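Local coordinates for OLD nuclease (Thermus scotoductus, PDB 6P74), which degrades linear or supercoiled double-stranded DNA from 5' to 3' with divalent metal ions and also has DNA-stimulated ATPase activity, at residues M1-L5 and D17-P22; L23-P29 and A322-R327; V350-F354 and A410-L414; K371-L375 and A518-R524. The contacts are given in a common frame with arbitrary orientation. Residue numbers count along the deposited sequence, not the author numbering.

Interaction 1: M1-L5 and D17-P22; sequences MLKRL and DLPLGP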
loop_
_atom_site.group_PDB
_atom_site.type_symbol
_atom_site.label_atom_id
_atom_site.label_comp_id
_atom_site.label_asym_id
_atom_site.label_seq_id
_atom_site.Cartn_x
_atom_site.Cartn_y
_atom_site.Cartn_z
ATOM N N MET A 1 14.798 -23.171 -3.918
ATOM C CA MET A 1 13.423 -22.694 -3.969
ATOM C C MET A 1 12.786 -22.586 -2.591
ATOM O O MET A 1 13.168 -23.303 -1.656
ATOM C CB MET A 1 12.572 -23.611 -4.840
ATOM C CG MET A 1 12.435 -24.991 -4.301
ATOM S SD MET A 1 10.923 -25.668 -4.986
ATOM C CE MET A 1 11.325 -27.409 -4.856
ATOM N N LEU A 2 11.814 -21.682 -2.473
ATOM C CA LEU A 2 11.052 -21.581 -1.241
ATOM C C LEU A 2 10.206 -22.835 -1.057
ATOM O O LEU A 2 9.700 -23.411 -2.021
ATOM C CB LEU A 2 10.187 -20.320 -1.252
ATOM C CG LEU A 2 11.050 -19.103 -1.640
ATOM C CD1 LEU A 2 10.256 -17.826 -1.632
ATOM C CD2 LEU A 2 12.292 -18.965 -0.741
ATOM N N LYS A 3 10.100 -23.287 0.193
ATOM C CA LYS A 3 9.449 -24.539 0.522
ATOM C C LYS A 3 8.238 -24.374 1.416
ATOM O O LYS A 3 7.366 -25.247 1.423
ATOM C CB LYS A 3 10.446 -25.477 1.220
ATOM C CG LYS A 3 11.379 -26.209 0.275
ATOM C CD LYS A 3 10.577 -27.176 -0.602
ATOM C CE LYS A 3 11.491 -28.084 -1.394
ATOM N NZ LYS A 3 10.698 -29.120 -2.103
ATOM N N ARG A 4 8.148 -23.282 2.160
ATOM C CA ARG A 4 7.111 -23.207 3.168
ATOM C C ARG A 4 7.106 -21.773 3.650
ATOM O O ARG A 4 8.144 -21.104 3.610
ATOM C CB ARG A 4 7.361 -24.247 4.262
ATOM C CG ARG A 4 6.463 -24.162 5.454
ATOM C CD ARG A 4 6.804 -25.290 6.404
ATOM N NE ARG A 4 6.067 -25.207 7.666
ATOM C CZ ARG A 4 6.422 -25.836 8.784
ATOM N NH1 ARG A 4 7.512 -26.595 8.806
ATOM N NH2 ARG A 4 5.695 -25.700 9.886
ATOM N N LEU A 5 5.928 -21.301 4.058
ATOM C CA LEU A 5 5.752 -19.958 4.590
ATOM C C LEU A 5 4.900 -20.072 5.846
ATOM O O LEU A 5 3.859 -20.734 5.828
ATOM C CB LEU A 5 5.093 -18.998 3.598
ATOM C CG LEU A 5 4.634 -17.659 4.183
ATOM C CD1 LEU A 5 5.823 -16.778 4.448
ATOM C CD2 LEU A 5 3.686 -16.981 3.237
ATOM N N ASP A 17 0.070 -21.461 7.495
ATOM C CA ASP A 17 1.227 -22.302 7.226
ATOM C C ASP A 17 0.988 -22.995 5.889
ATOM O O ASP A 17 0.106 -23.854 5.792
ATOM C CB ASP A 17 1.399 -23.301 8.369
ATOM C CG ASP A 17 2.622 -24.175 8.214
ATOM O OD1 ASP A 17 3.313 -24.089 7.163
ATOM O OD2 ASP A 17 2.879 -24.960 9.158
ATOM N N LEU A 18 1.741 -22.634 4.853
ATOM C CA LEU A 18 1.470 -23.347 3.612
ATOM C C LEU A 18 2.745 -23.825 2.941
ATOM O O LEU A 18 3.787 -23.165 3.013
ATOM C CB LEU A 18 0.673 -22.483 2.619
ATOM C CG LEU A 18 1.354 -21.241 2.073
ATOM C CD1 LEU A 18 0.963 -21.033 0.606
ATOM C CD2 LEU A 18 0.937 -20.062 2.911
ATOM N N PRO A 19 2.687 -24.969 2.268
ATOM C CA PRO A 19 3.828 -25.386 1.448
ATOM C C PRO A 19 3.934 -24.524 0.208
ATOM O O PRO A 19 2.950 -23.948 -0.271
ATOM C CB PRO A 19 3.505 -26.836 1.080
ATOM C CG PRO A 19 1.959 -26.876 1.111
ATOM C CD PRO A 19 1.581 -25.950 2.251
ATOM N N LEU A 20 5.157 -24.427 -0.299
ATOM C CA LEU A 20 5.440 -23.734 -1.542
ATOM C C LEU A 20 6.128 -24.707 -2.484
ATOM O O LEU A 20 7.011 -25.455 -2.070
ATOM C CB LEU A 20 6.309 -22.506 -1.300
ATOM C CG LEU A 20 5.691 -21.436 -0.397
ATOM C CD1 LEU A 20 6.746 -20.403 -0.044
ATOM C CD2 LEU A 20 4.542 -20.764 -1.088
ATOM N N GLY A 21 5.703 -24.712 -3.741
ATOM C CA GLY A 21 6.277 -25.589 -4.733
ATOM C C GLY A 21 6.772 -24.843 -5.956
ATOM O O GLY A 21 6.685 -23.610 -6.048
ATOM N N PRO A 22 7.289 -25.592 -6.933
ATOM C CA PRO A 22 7.947 -24.937 -8.080
ATOM C C PRO A 22 7.012 -23.997 -8.807
ATOM O O PRO A 22 7.431 -22.948 -9.314
ATOM C CB PRO A 22 8.372 -26.119 -8.971
ATOM C CG PRO A 22 8.242 -27.348 -8.114
ATOM C CD PRO A 22 7.150 -27.047 -7.116
#

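Interaction 2: L23-P29 and A322-R327; sequences LTAIVGP and ALRLVR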
loop_
_atom_site.group_PDB
_atom_site.type_symbol
_atom_site.label_atom_id
_atom_site.label_comp_id
_atom_site.label_asym_id
_atom_site.label_seq_id
_atom_site.Cartn_x
_atom_site.Cartn_y
_atom_site.Cartn_z
ATOM N N LEU A 23 5.738 -24.363 -8.869
ATOM C CA LEU A 23 4.673 -23.466 -9.271
ATOM C C LEU A 23 3.687 -23.440 -8.117
ATOM O O LEU A 23 3.214 -24.499 -7.687
ATOM C CB LEU A 23 4.000 -23.955 -10.549
ATOM C CG LEU A 23 3.217 -22.945 -11.364
ATOM C CD1 LEU A 23 4.174 -21.909 -11.895
ATOM C CD2 LEU A 23 2.535 -23.662 -12.500
ATOM N N THR A 24 3.405 -22.245 -7.597
ATOM C CA THR A 24 2.434 -22.069 -6.523
ATOM C C THR A 24 1.405 -21.057 -7.011
ATOM O O THR A 24 1.743 -19.892 -7.247
ATOM C CB THR A 24 3.105 -21.618 -5.226
ATOM O OG1 THR A 24 4.240 -22.456 -4.940
ATOM C CG2 THR A 24 2.129 -21.714 -4.085
ATOM N N ALA A 25 0.154 -21.508 -7.189
ATOM C CA ALA A 25 -0.927 -20.689 -7.726
ATOM C C ALA A 25 -1.884 -20.413 -6.581
ATOM O O ALA A 25 -2.531 -21.335 -6.069
ATOM C CB ALA A 25 -1.652 -21.385 -8.879
ATOM N N ILE A 26 -1.980 -19.149 -6.188
ATOM C CA ILE A 26 -2.714 -18.744 -4.998
ATOM C C ILE A 26 -3.999 -18.060 -5.439
ATOM O O ILE A 26 -3.953 -17.035 -6.128
ATOM C CB ILE A 26 -1.868 -17.815 -4.122
ATOM C CG1 ILE A 26 -0.493 -18.460 -3.860
ATOM C CG2 ILE A 26 -2.633 -17.454 -2.882
ATOM C CD1 ILE A 26 0.356 -17.727 -2.831
ATOM N N VAL A 27 -5.145 -18.626 -5.050
ATOM C CA VAL A 27 -6.452 -18.115 -5.452
ATOM C C VAL A 27 -7.323 -17.912 -4.218
ATOM O O VAL A 27 -7.066 -18.463 -3.144
ATOM C CB VAL A 27 -7.164 -19.053 -6.441
ATOM C CG1 VAL A 27 -6.195 -19.554 -7.480
ATOM C CG2 VAL A 27 -7.788 -20.207 -5.685
ATOM N N GLY A 28 -8.377 -17.122 -4.393
ATOM C CA GLY A 28 -9.287 -16.796 -3.322
ATOM C C GLY A 28 -9.829 -15.394 -3.503
ATOM O O GLY A 28 -9.340 -14.632 -4.341
ATOM N N PRO A 29 -10.843 -15.019 -2.725
ATOM C CA PRO A 29 -11.468 -13.700 -2.900
ATOM C C PRO A 29 -10.572 -12.553 -2.437
ATOM O O PRO A 29 -9.576 -12.717 -1.722
ATOM C CB PRO A 29 -12.731 -13.789 -2.043
ATOM C CG PRO A 29 -12.992 -15.265 -1.912
ATOM C CD PRO A 29 -11.613 -15.864 -1.803
ATOM N N ALA A 322 -0.233 -27.350 -7.397
ATOM C CA ALA A 322 0.110 -25.928 -7.332
ATOM C C ALA A 322 -0.886 -25.108 -6.517
ATOM O O ALA A 322 -0.531 -24.026 -6.035
ATOM C CB ALA A 322 0.200 -25.345 -8.735
ATOM N N LEU A 323 -2.095 -25.625 -6.312
ATOM C CA LEU A 323 -3.211 -24.819 -5.850
ATOM C C LEU A 323 -3.138 -24.526 -4.364
ATOM O O LEU A 323 -2.906 -25.427 -3.546
ATOM C CB LEU A 323 -4.523 -25.523 -6.177
ATOM C CG LEU A 323 -4.826 -25.546 -7.679
ATOM C CD1 LEU A 323 -6.083 -26.348 -7.989
ATOM C CD2 LEU A 323 -4.907 -24.118 -8.240
ATOM N N ARG A 324 -3.335 -23.253 -4.031
ATOM C CA ARG A 324 -3.552 -22.785 -2.671
ATOM C C ARG A 324 -4.763 -21.876 -2.708
ATOM O O ARG A 324 -4.756 -20.873 -3.434
ATOM C CB ARG A 324 -2.343 -22.001 -2.122
ATOM C CG ARG A 324 -0.982 -22.625 -2.345
ATOM C CD ARG A 324 -0.797 -23.852 -1.480
ATOM N NE ARG A 324 0.549 -24.370 -1.661
ATOM C CZ ARG A 324 0.877 -25.295 -2.551
ATOM N NH1 ARG A 324 -0.060 -25.835 -3.334
ATOM N NH2 ARG A 324 2.140 -25.676 -2.650
ATOM N N LEU A 325 -5.784 -22.193 -1.917
ATOM C CA LEU A 325 -7.011 -21.395 -1.884
ATOM C C LEU A 325 -7.118 -20.687 -0.538
ATOM O O LEU A 325 -7.051 -21.330 0.517
ATOM C CB LEU A 325 -8.234 -22.275 -2.173
ATOM C CG LEU A 325 -9.657 -21.732 -2.013
ATOM C CD1 LEU A 325 -9.886 -20.477 -2.805
ATOM C CD2 LEU A 325 -10.641 -22.799 -2.464
ATOM N N VAL A 326 -7.260 -19.362 -0.577
ATOM C CA VAL A 326 -7.154 -18.501 0.602
ATOM C C VAL A 326 -8.486 -17.788 0.801
ATOM O O VAL A 326 -9.011 -17.179 -0.137
ATOM C CB VAL A 326 -6.010 -17.475 0.461
ATOM C CG1 VAL A 326 -5.930 -16.546 1.697
ATOM C CG2 VAL A 326 -4.682 -18.166 0.256
ATOM N N ARG A 327 -9.030 -17.856 2.016
ATOM C CA ARG A 327 -10.285 -17.163 2.282
ATOM C C ARG A 327 -10.504 -17.039 3.784
ATOM O O ARG A 327 -9.833 -17.701 4.586
ATOM C CB ARG A 327 -11.463 -17.873 1.608
ATOM C CG ARG A 327 -11.951 -19.067 2.323
ATOM C CD ARG A 327 -12.750 -19.914 1.383
ATOM N NE ARG A 327 -12.272 -21.278 1.494
ATOM C CZ ARG A 327 -12.662 -22.290 0.737
ATOM N NH1 ARG A 327 -13.566 -22.120 -0.226
ATOM N NH2 ARG A 327 -12.122 -23.476 0.963
#

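Interaction 3: V350-F354 and A410-L414; sequences VRNRF and AGIEL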
loop_
_atom_site.group_PDB
_atom_site.type_symbol
_atom_site.label_atom_id
_atom_site.label_comp_id
_atom_site.label_asym_id
_atom_site.label_seq_id
_atom_site.Cartn_x
_atom_site.Cartn_y
_atom_site.Cartn_z
ATOM N N VAL A 350 -6.372 -40.549 -9.835
ATOM C CA VAL A 350 -7.638 -40.157 -10.439
ATOM C C VAL A 350 -7.374 -39.285 -11.650
ATOM O O VAL A 350 -8.075 -39.373 -12.658
ATOM C CB VAL A 350 -8.534 -39.439 -9.404
ATOM C CG1 VAL A 350 -9.679 -38.747 -10.094
ATOM C CG2 VAL A 350 -9.070 -40.425 -8.361
ATOM N N ARG A 351 -6.341 -38.449 -11.582
ATOM C CA ARG A 351 -6.002 -37.619 -12.728
ATOM C C ARG A 351 -5.573 -38.473 -13.914
ATOM O O ARG A 351 -5.912 -38.164 -15.062
ATOM C CB ARG A 351 -4.908 -36.622 -12.343
ATOM C CG ARG A 351 -4.328 -35.869 -13.527
ATOM C CD ARG A 351 -3.400 -34.769 -13.077
ATOM N NE ARG A 351 -2.287 -35.307 -12.296
ATOM C CZ ARG A 351 -1.517 -34.584 -11.482
ATOM N NH1 ARG A 351 -1.741 -33.278 -11.317
ATOM N NH2 ARG A 351 -0.524 -35.172 -10.816
ATOM N N ASN A 352 -4.854 -39.569 -13.653
ATOM C CA ASN A 352 -4.406 -40.451 -14.728
ATOM C C ASN A 352 -5.565 -41.217 -15.342
ATOM O O ASN A 352 -5.612 -41.395 -16.564
ATOM C CB ASN A 352 -3.355 -41.436 -14.215
ATOM C CG ASN A 352 -2.038 -40.767 -13.866
ATOM O OD1 ASN A 352 -1.701 -39.686 -14.374
ATOM N ND2 ASN A 352 -1.279 -41.409 -12.989
ATOM N N ARG A 353 -6.485 -41.719 -14.514
ATOM C CA ARG A 353 -7.638 -42.425 -15.061
ATOM C C ARG A 353 -8.445 -41.509 -15.957
ATOM O O ARG A 353 -9.031 -41.962 -16.945
ATOM C CB ARG A 353 -8.544 -42.975 -13.952
ATOM C CG ARG A 353 -7.969 -44.099 -13.124
ATOM C CD ARG A 353 -8.713 -44.236 -11.775
ATOM N NE ARG A 353 -9.907 -45.076 -11.846
ATOM C CZ ARG A 353 -11.150 -44.614 -12.009
ATOM N NH1 ARG A 353 -11.385 -43.293 -12.128
ATOM N NH2 ARG A 353 -12.170 -45.478 -12.046
ATOM N N PHE A 354 -8.488 -40.221 -15.629
ATOM C CA PHE A 354 -9.218 -39.302 -16.484
ATOM C C PHE A 354 -8.480 -39.054 -17.797
ATOM O O PHE A 354 -9.116 -38.873 -18.840
ATOM C CB PHE A 354 -9.471 -37.990 -15.756
ATOM C CG PHE A 354 -10.073 -36.944 -16.635
ATOM C CD1 PHE A 354 -11.440 -36.973 -16.928
ATOM C CD2 PHE A 354 -9.270 -35.965 -17.212
ATOM C CE1 PHE A 354 -12.004 -36.020 -17.767
ATOM C CE2 PHE A 354 -9.821 -34.995 -18.052
ATOM C CZ PHE A 354 -11.200 -35.022 -18.330
ATOM N N ALA A 410 -15.321 -40.093 -14.769
ATOM C CA ALA A 410 -13.939 -39.980 -14.311
ATOM C C ALA A 410 -13.535 -38.521 -14.146
ATOM O O ALA A 410 -12.761 -38.191 -13.243
ATOM C CB ALA A 410 -12.985 -40.709 -15.275
ATOM N N GLY A 411 -14.067 -37.636 -14.991
ATOM C CA GLY A 411 -13.803 -36.214 -14.838
ATOM C C GLY A 411 -14.429 -35.644 -13.585
ATOM O O GLY A 411 -13.866 -34.739 -12.958
ATOM N N ILE A 412 -15.615 -36.145 -13.216
ATOM C CA ILE A 412 -16.268 -35.704 -11.983
ATOM C C ILE A 412 -15.435 -36.102 -10.763
ATOM O O ILE A 412 -15.187 -35.284 -9.877
ATOM C CB ILE A 412 -17.701 -36.261 -11.886
ATOM C CG1 ILE A 412 -18.606 -35.590 -12.910
ATOM C CG2 ILE A 412 -18.282 -35.981 -10.512
ATOM C CD1 ILE A 412 -19.994 -36.173 -12.965
ATOM N N GLU A 413 -15.019 -37.367 -10.689
ATOM C CA GLU A 413 -14.088 -37.795 -9.648
ATOM C C GLU A 413 -12.960 -36.795 -9.457
ATOM O O GLU A 413 -12.627 -36.419 -8.328
ATOM C CB GLU A 413 -13.466 -39.138 -9.999
ATOM C CG GLU A 413 -14.303 -40.323 -9.836
ATOM C CD GLU A 413 -13.423 -41.534 -9.731
ATOM O OE1 GLU A 413 -12.734 -41.664 -8.694
ATOM O OE2 GLU A 413 -13.367 -42.317 -10.701
ATOM N N LEU A 414 -12.340 -36.371 -10.562
ATOM C CA LEU A 414 -11.191 -35.485 -10.448
ATOM C C LEU A 414 -11.587 -34.180 -9.775
ATOM O O LEU A 414 -10.965 -33.766 -8.796
ATOM C CB LEU A 414 -10.579 -35.235 -11.825
ATOM C CG LEU A 414 -9.317 -34.378 -11.901
ATOM C CD1 LEU A 414 -8.278 -34.856 -10.880
ATOM C CD2 LEU A 414 -8.750 -34.506 -13.291
#

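Interaction 4: K371-L375 and A518-R524; sequences KRALL and AIRQVTR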
loop_
_atom_site.group_PDB
_atom_site.type_symbol
_atom_site.label_atom_id
_atom_site.label_comp_id
_atom_site.label_asym_id
_atom_site.label_seq_id
_atom_site.Cartn_x
_atom_site.Cartn_y
_atom_site.Cartn_z
ATOM N N LYS A 371 -18.259 -19.611 -5.159
ATOM C CA LYS A 371 -18.725 -19.923 -3.811
ATOM C C LYS A 371 -19.153 -21.383 -3.700
ATOM O O LYS A 371 -18.951 -22.008 -2.651
ATOM C CB LYS A 371 -19.875 -18.990 -3.422
ATOM C CG LYS A 371 -19.451 -17.551 -3.213
ATOM C CD LYS A 371 -20.634 -16.665 -2.831
ATOM C CE LYS A 371 -20.213 -15.214 -2.542
ATOM N NZ LYS A 371 -21.413 -14.359 -2.232
ATOM N N ARG A 372 -19.725 -21.939 -4.773
ATOM C CA ARG A 372 -20.249 -23.298 -4.800
ATOM C C ARG A 372 -20.239 -23.800 -6.241
ATOM O O ARG A 372 -20.338 -23.011 -7.189
ATOM C CB ARG A 372 -21.671 -23.354 -4.227
ATOM C CG ARG A 372 -21.730 -23.756 -2.771
ATOM C CD ARG A 372 -22.485 -22.737 -1.950
ATOM N NE ARG A 372 -23.799 -22.494 -2.517
ATOM C CZ ARG A 372 -24.711 -21.712 -1.959
ATOM N NH1 ARG A 372 -24.441 -21.102 -0.811
ATOM N NH2 ARG A 372 -25.886 -21.544 -2.549
ATOM N N ALA A 373 -20.137 -25.120 -6.403
ATOM C CA ALA A 373 -20.085 -25.726 -7.725
ATOM C C ALA A 373 -21.118 -26.837 -7.856
ATOM O O ALA A 373 -21.259 -27.676 -6.959
ATOM C CB ALA A 373 -18.689 -26.299 -8.028
ATOM N N LEU A 374 -21.820 -26.845 -8.989
ATOM C CA LEU A 374 -22.614 -27.988 -9.430
ATOM C C LEU A 374 -21.802 -28.730 -10.495
ATOM O O LEU A 374 -21.484 -28.163 -11.547
ATOM C CB LEU A 374 -23.978 -27.546 -9.984
ATOM C CG LEU A 374 -24.877 -28.675 -10.546
ATOM C CD1 LEU A 374 -25.356 -29.666 -9.460
ATOM C CD2 LEU A 374 -26.069 -28.106 -11.267
ATOM N N LEU A 375 -21.448 -29.980 -10.208
ATOM C CA LEU A 375 -20.627 -30.801 -11.098
ATOM C C LEU A 375 -21.534 -31.713 -11.924
ATOM O O LEU A 375 -22.271 -32.515 -11.346
ATOM C CB LEU A 375 -19.642 -31.642 -10.278
ATOM C CG LEU A 375 -18.885 -30.803 -9.240
ATOM C CD1 LEU A 375 -17.775 -31.615 -8.537
ATOM C CD2 LEU A 375 -18.296 -29.537 -9.916
ATOM N N ALA A 518 -30.932 -31.608 -7.159
ATOM C CA ALA A 518 -29.518 -31.233 -7.129
ATOM C C ALA A 518 -29.349 -29.722 -7.235
ATOM O O ALA A 518 -28.558 -29.114 -6.490
ATOM C CB ALA A 518 -28.754 -31.928 -8.254
ATOM N N ILE A 519 -30.097 -29.091 -8.154
ATOM C CA ILE A 519 -29.973 -27.646 -8.358
ATOM C C ILE A 519 -30.506 -26.880 -7.150
ATOM O O ILE A 519 -29.920 -25.872 -6.728
ATOM C CB ILE A 519 -30.663 -27.231 -9.670
ATOM C CG1 ILE A 519 -29.822 -27.711 -10.855
ATOM C CG2 ILE A 519 -30.789 -25.705 -9.760
ATOM C CD1 ILE A 519 -30.600 -27.982 -12.085
ATOM N N ARG A 520 -31.593 -27.372 -6.544
ATOM C CA ARG A 520 -32.107 -26.747 -5.326
ATOM C C ARG A 520 -31.104 -26.855 -4.176
ATOM O O ARG A 520 -30.971 -25.928 -3.376
ATOM C CB ARG A 520 -33.450 -27.376 -4.918
ATOM C CG ARG A 520 -34.610 -27.065 -5.837
ATOM C CD ARG A 520 -35.922 -27.551 -5.242
ATOM N NE ARG A 520 -37.016 -27.417 -6.190
ATOM C CZ ARG A 520 -37.699 -26.303 -6.366
ATOM N NH1 ARG A 520 -37.412 -25.233 -5.638
ATOM N NH2 ARG A 520 -38.663 -26.256 -7.269
ATOM N N GLN A 521 -30.399 -27.985 -4.061
ATOM C CA GLN A 521 -29.420 -28.116 -2.977
ATOM C C GLN A 521 -28.231 -27.177 -3.183
ATOM O O GLN A 521 -27.792 -26.494 -2.244
ATOM C CB GLN A 521 -28.946 -29.566 -2.847
ATOM C CG GLN A 521 -27.867 -29.772 -1.732
ATOM C CD GLN A 521 -27.783 -31.232 -1.247
ATOM O OE1 GLN A 521 -28.793 -31.837 -0.886
ATOM N NE2 GLN A 521 -26.581 -31.799 -1.258
ATOM N N VAL A 522 -27.677 -27.136 -4.399
ATOM C CA VAL A 522 -26.508 -26.280 -4.609
ATOM C C VAL A 522 -26.875 -24.808 -4.472
ATOM O O VAL A 522 -26.006 -23.979 -4.185
ATOM C CB VAL A 522 -25.839 -26.542 -5.974
ATOM C CG1 VAL A 522 -26.597 -25.801 -7.080
ATOM C CG2 VAL A 522 -24.317 -26.114 -5.951
ATOM N N THR A 523 -28.157 -24.470 -4.645
ATOM C CA THR A 523 -28.644 -23.107 -4.499
ATOM C C THR A 523 -28.941 -22.743 -3.050
ATOM O O THR A 523 -29.005 -21.554 -2.719
ATOM C CB THR A 523 -29.919 -22.928 -5.344
ATOM O OG1 THR A 523 -29.564 -22.785 -6.723
ATOM C CG2 THR A 523 -30.683 -21.696 -4.911
ATOM N N ARG A 524 -29.113 -23.724 -2.187
ATOM C CA ARG A 524 -29.632 -23.471 -0.846
ATOM C C ARG A 524 -28.590 -22.767 0.013
ATOM O O ARG A 524 -27.489 -23.305 0.201
ATOM C CB ARG A 524 -30.061 -24.788 -0.209
ATOM C CG ARG A 524 -31.118 -24.647 0.862
ATOM C CD ARG A 524 -32.172 -25.760 0.747
ATOM N NE ARG A 524 -31.582 -27.095 0.753
ATOM C CZ ARG A 524 -31.915 -28.068 -0.100
ATOM N NH1 ARG A 524 -32.841 -27.844 -1.032
ATOM N NH2 ARG A 524 -31.330 -29.267 -0.019
#

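Interaction 1: M1-L5 and D17-P22
Leu20 has the most surface covered in this contact. It follows directly on strand 13-19, and its CA-CB bond points toward the 1-5 segment. Its CD1 packs 3.6 Å from CB of Leu2 and 4.2 Å from CB of Leu5, so it sits between two leucines of the first strand. Its backbone N donates a hydrogen bond of 2.9 Å to O of Lys3. Leu5 comes second. Its N donates to O of Leu18 and its O accepts from N of Leu18, both at 3.0 Å, which makes Leu5 and Leu18 a hydrogen-bonded antiparallel pair. Their side chains share one face of the sheet, with CD2 of Leu5 4.1 Å from CD2 of Leu18. The two strands form a beta hairpin in the N-terminal part of the ATPase domain, and their axes run antiparallel at 160°. Lys3 and Arg4 together face His75 of strand 70-76 in a classic beta bulge. Arg4 forms a non-hydrogen-bonded pair with Pro19, and both side chains lie on the opposite face from Leu5 and Leu18. There the extended Arg4 side chain reaches Asp17 in a two-pronged salt bridge: NE to OD1 of Asp17 and NH2 to OD2 of Asp17, each 3.0 Å. On the leucine side, Leu2 and Leu5 pack against Ile41 of helix 34-45.

Interaction 2: L23-P29 and A322-R327
Leu23 opens the contact: its O lies 3.3 Å from CB of Ala322. CG2 of Thr24 packs 3.7 Å from CG of Arg324. OG1 of Thr24 is hydrogen-bonded to O of Gly21. Ala25 starts the regular parallel pairing. Its N donates to O of Ala322 and its O accepts from N of Arg324, both at 2.9 Å. Ile26 turns to the face that carries Arg324. Its CG2 meets CG2 of Val326 at 3.8 Å, and helix 34-45 covers it. Val27 repeats the pattern of Ala25: its N is 2.8 Å from O of Arg324, and its O is 2.7 Å from N of Val326. Its CG2 also touches CD1 of Leu325 at 3.6 Å. At Gly28 a side chain would clash with O of Val326. Gly28 lies at the start of what matches a P-loop (Walker A), whose inferred ATP-binding residues include Lys34. Pro29 closes the contact, with CD 3.4 Å from O of Val326. The side chains that meet are mostly apolar, and the hydrogen bonds between the two strands are all backbone to backbone. This is the chemistry of a buried sheet centre, with the strand leading into the probable nucleotide-binding loop in its interior.

Interaction 3: V350-F354 and A410-L414
Arg353 and Glu413 form the salt bridge between these helices, with NH1 of Arg353 2.6 Å from OE2 of Glu413. The hydrogen bond within it is weak, since its angle is only 120°. Glu413 also forms a salt bridge with Arg462 of helix 443-467. Next to this pair, CG1 of Val350 packs 3.8 Å from CB of Glu413 and 4.0 Å from CB of Leu414. CD1 of Leu414 reaches CA of Arg351 at 4.0 Å. At the other end, Phe354 lies against Gly411, with CD1 of Phe354 3.2 Å from CA of Gly411. A side chain on Gly411 would clash with this ring. CD2 of Phe354 also touches CD2 of Leu414 at 4.2 Å. The axes of segments 350-354 and 410-414 come within 8.7 Å and run nearly antiparallel, at 154°. Helix 341-355 belongs to the C-terminal part of the ATPase domain and helix 409-422 to the Toprim domain, so this is an antiparallel helix pair at the junction of the two domains.

Interaction 4: K371-L375 and A518-R524
Leu374 is the apolar centre of this contact, in which a helix packs on a strand of the parallel Toprim sheet. Its CA-CB bond points toward the 518-524 segment. CD2 of Leu374 lies 3.8 Å from CG1 of Ile519, CD1 of Leu374 is 4.3 Å from CB of Ala518, and CB of Leu374 is 4.3 Å from CG1 of Val522. The axes of strand segment 372-375 and helix segment 518-523 are 8.8 Å apart at their closest and run at 166°, so the helix segment passes back along the strand in the opposite direction. Val522 has the most surface covered. Its CG2 sits over the strand backbone, 3.6 Å from O of Ala373 and 4.0 Å from N of Leu374. Strand 372-376 leads towards Glu377 and Asp381, which are inferred metal ligands. Arg372 forms the polar edge. Its guanidinium reaches the backbone carbonyls of 522-524, with O of Arg524 over one face. At the edge of the group, near its plane, NH2 of Arg372 donates a hydrogen bond of 2.9 Å to O of Val522, and NE of Arg372 adds a weak one of 3.1 Å to that same oxygen.

Overall arrangement
Interactions 1 and 2 lie in the ATPase domain and touch: NE of Arg324 is 2.8 Å from O of Pro19, a probable hydrogen bond. Strands 13-19 and 23-27 follow each other, so the chain passes from the hairpin into the mixed sheet. Interaction 2 is buried near the chain centre, and interaction 4 is buried within the Toprim domain. Interactions 1 and 3 are partly buried, and each carries a salt bridge. Interaction 3 spans the ATPase and Toprim domains. The nearest atoms of interactions 3 and 4 are about 5 Å apart, and their segments alternate along the chain. Backbone pairing dominates the first two contacts; side-chain packing dominates the last two, each with an arginine at its polar edge.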